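PDB 5F7U: cycloalternan-forming enzyme from Listeria monocytogenes serovar 1/2a, which is a large multidomain member of glycoside hydrolase family 31, combining a TIM barrel with several beta-rich domains and a family 6 carbohydrate-binding module. Local coordinates for residues T41-E46 against G74-W79. The protein carries 1 engineered substitution. Residues are numbered along the deposited sequence; the frame is centred on the assembly and turned at random.
Sequences TTWPIE and GNNTYW. With GLC (alpha-D-glucopyranose), chain E.
With OG1 of T41 anti to its backbone N (chi1 -164°) and CG of N76 beside its own N (chi1 -69°), hydroxyl and amide meet on one side of antiparallel strands 36-43 and 76-84. N76 ND2 donates in its amide plane to T41 OG1 (2.9 Å, nearly straight at 167°). That hydroxyl donates a hydrogen bond to T77 O from above the carbonyl plane and lies over one face of the Y78 ring. T77 O also accepts from T42 N, in the carbonyl plane, and T77 N returns the pairing to T42 O. On the other side, the W79 indole donates edge-on from NE1 to T42 OG1 (2.8 Å), which also bonds Q49.

Alpha-D-glucopyranose lies over one face of W43, its C2 nearest CG at 3.6 Å. N76 brackets two sugar hydroxyls: OD1 accepts from O2 (2.6 Å), ND2 donates to O3 (2.8 Å). N75 ND2 adds a weak bond to O2; its OD1 is bridged by water to I45 N. An aromatic platform with amides reaching the hydroxyls is common in sugar sites; Y8 completes this pocket. T41 OG1, donating to T77 O, accepts from N76 ND2, probably fixing the amide's rotation and which end faces which hydroxyl.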
loop_
_atom_site.group_PDB
_atom_site.type_symbol
_atom_site.label_atom_id
_atom_site.label_comp_id
_atom_site.label_asym_id
_atom_site.label_seq_id
_atom_site.Cartn_x
_atom_site.Cartn_y
_atom_site.Cartn_z
ATOM N N THR A 41 -25.239 24.373 -27.494
ATOM C CA THR A 41 -25.631 25.629 -26.832
ATOM C C THR A 41 -25.507 26.809 -27.772
ATOM O O THR A 41 -24.661 26.801 -28.674
ATOM C CB THR A 41 -24.870 25.881 -25.498
ATOM O OG1 THR A 41 -25.526 26.894 -24.717
ATOM C CG2 THR A 41 -23.412 26.265 -25.708
ATOM N N THR A 42 -26.390 27.787 -27.577
ATOM C CA THR A 42 -26.251 29.087 -28.238
ATOM C C THR A 42 -26.383 30.175 -27.178
ATOM O O THR A 42 -26.961 29.942 -26.113
ATOM C CB THR A 42 -27.345 29.292 -29.304
ATOM O OG1 THR A 42 -28.650 29.119 -28.702
ATOM C CG2 THR A 42 -27.153 28.294 -30.445
ATOM N N TRP A 43 -25.861 31.365 -27.474
ATOM C CA TRP A 43 -25.987 32.509 -26.577
ATOM C C TRP A 43 -25.950 33.785 -27.429
ATOM O O TRP A 43 -25.362 33.750 -28.516
ATOM C CB TRP A 43 -24.860 32.524 -25.539
ATOM C CG TRP A 43 -23.489 32.656 -26.130
ATOM C CD1 TRP A 43 -22.769 33.819 -26.291
ATOM C CD2 TRP A 43 -22.675 31.601 -26.637
ATOM N NE1 TRP A 43 -21.550 33.539 -26.868
ATOM C CE2 TRP A 43 -21.463 32.189 -27.092
ATOM C CE3 TRP A 43 -22.846 30.210 -26.764
ATOM C CZ2 TRP A 43 -20.423 31.431 -27.651
ATOM C CZ3 TRP A 43 -21.804 29.449 -27.331
ATOM C CH2 TRP A 43 -20.614 30.071 -27.769
ATOM N N PRO A 44 -26.560 34.885 -26.978
ATOM C CA PRO A 44 -27.396 34.940 -25.773
ATOM C C PRO A 44 -28.774 34.328 -26.035
ATOM O O PRO A 44 -29.070 33.934 -27.177
ATOM C CB PRO A 44 -27.529 36.451 -25.525
ATOM C CG PRO A 44 -27.532 37.031 -26.904
ATOM C CD PRO A 44 -26.567 36.182 -27.693
ATOM N N ILE A 45 -29.602 34.244 -24.991
ATOM C CA ILE A 45 -30.981 33.789 -25.149
ATOM C C ILE A 45 -31.749 34.826 -25.963
ATOM O O ILE A 45 -31.804 36.018 -25.599
ATOM C CB ILE A 45 -31.682 33.522 -23.791
ATOM C CG1 ILE A 45 -30.951 32.418 -22.998
ATOM C CG2 ILE A 45 -33.142 33.136 -24.007
ATOM C CD1 ILE A 45 -31.259 32.442 -21.511
ATOM N N GLU A 46 -32.311 34.363 -27.078
ATOM C CA GLU A 46 -33.041 35.222 -28.015
ATOM C C GLU A 46 -34.164 34.444 -28.651
ATOM O O GLU A 46 -34.001 33.260 -28.923
ATOM C CB GLU A 46 -32.116 35.643 -29.148
ATOM C CG GLU A 46 -31.226 36.828 -28.856
ATOM C CD GLU A 46 -30.279 37.127 -30.005
ATOM O OE1 GLU A 46 -29.738 36.177 -30.636
ATOM O OE2 GLU A 46 -30.056 38.318 -30.261
ATOM N N GLY A 74 -28.519 30.553 -17.401
ATOM C CA GLY A 74 -27.596 31.683 -17.477
ATOM C C GLY A 74 -27.809 32.491 -18.748
ATOM O O GLY A 74 -28.929 32.891 -19.063
ATOM N N ASN A 75 -26.724 32.692 -19.492
ATOM C CA ASN A 75 -26.753 33.432 -20.754
ATOM C C ASN A 75 -27.092 32.572 -21.990
ATOM O O ASN A 75 -27.040 33.075 -23.141
ATOM C CB ASN A 75 -25.387 34.111 -20.948
ATOM C CG ASN A 75 -25.378 35.123 -22.083
ATOM O OD1 ASN A 75 -26.276 35.957 -22.198
ATOM N ND2 ASN A 75 -24.344 35.064 -22.919
ATOM N N ASN A 76 -27.439 31.295 -21.766
ATOM C CA ASN A 76 -27.446 30.283 -22.829
ATOM C C ASN A 76 -28.743 29.508 -22.998
ATOM O O ASN A 76 -29.489 29.284 -22.035
ATOM C CB ASN A 76 -26.344 29.246 -22.565
ATOM C CG ASN A 76 -24.953 29.801 -22.740
ATOM O OD1 ASN A 76 -24.582 30.813 -22.145
ATOM N ND2 ASN A 76 -24.174 29.139 -23.570
ATOM N N THR A 77 -28.988 29.099 -24.243
ATOM C CA THR A 77 -30.000 28.101 -24.562
ATOM C C THR A 77 -29.310 26.796 -24.912
ATOM O O THR A 77 -28.275 26.780 -25.602
ATOM C CB THR A 77 -30.896 28.562 -25.735
ATOM O OG1 THR A 77 -31.502 29.797 -25.374
ATOM C CG2 THR A 77 -32.024 27.545 -26.008
ATOM N N TYR A 78 -29.896 25.702 -24.445
ATOM C CA TYR A 78 -29.371 24.362 -24.704
ATOM C C TYR A 78 -30.404 23.629 -25.519
ATOM O O TYR A 78 -31.616 23.747 -25.258
ATOM C CB TYR A 78 -29.048 23.639 -23.378
ATOM C CG TYR A 78 -27.891 24.300 -22.683
ATOM C CD1 TYR A 78 -28.096 25.384 -21.826
ATOM C CD2 TYR A 78 -26.580 23.860 -22.905
ATOM C CE1 TYR A 78 -27.037 26.010 -21.193
ATOM C CE2 TYR A 78 -25.510 24.484 -22.288
ATOM C CZ TYR A 78 -25.743 25.550 -21.443
ATOM O OH TYR A 78 -24.676 26.175 -20.847
ATOM N N TRP A 79 -29.915 22.928 -26.530
ATOM C CA TRP A 79 -30.722 22.285 -27.561
ATOM C C TRP A 79 -30.302 20.822 -27.722
ATOM O O TRP A 79 -29.134 20.485 -27.483
ATOM C CB TRP A 79 -30.478 22.977 -28.914
ATOM C CG TRP A 79 -30.590 24.480 -28.935
ATOM C CD1 TRP A 79 -29.655 25.385 -28.527
ATOM C CD2 TRP A 79 -31.689 25.247 -29.458
ATOM N NE1 TRP A 79 -30.108 26.671 -28.735
ATOM C CE2 TRP A 79 -31.352 26.616 -29.305
ATOM C CE3 TRP A 79 -32.929 24.909 -30.038
ATOM C CZ2 TRP A 79 -32.214 27.657 -29.694
ATOM C CZ3 TRP A 79 -33.797 25.947 -30.424
ATOM C CH2 TRP A 79 -33.420 27.309 -30.263
HETATM C C1 GLC E . -20.544 33.484 -23.259
HETATM C C2 GLC E . -21.467 32.251 -23.238
HETATM C C3 GLC E . -20.671 30.960 -23.014
HETATM C C4 GLC E . -19.545 30.810 -24.045
HETATM C C5 GLC E . -18.658 32.069 -24.053
HETATM C C6 GLC E . -17.642 32.056 -25.193
HETATM O O1 GLC E . -20.079 33.801 -21.942
HETATM O O2 GLC E . -22.491 32.409 -22.246
HETATM O O3 GLC E . -21.529 29.820 -23.084
HETATM O O4 GLC E . -18.764 29.655 -23.709
HETATM O O5 GLC E . -19.427 33.288 -24.152
HETATM O O6 GLC E . -16.549 32.908 -24.841
HETATM O O HOH W 1 -29.130 35.648 -22.461
HETATM O O HOH W 2 -32.314 31.244 -27.369
#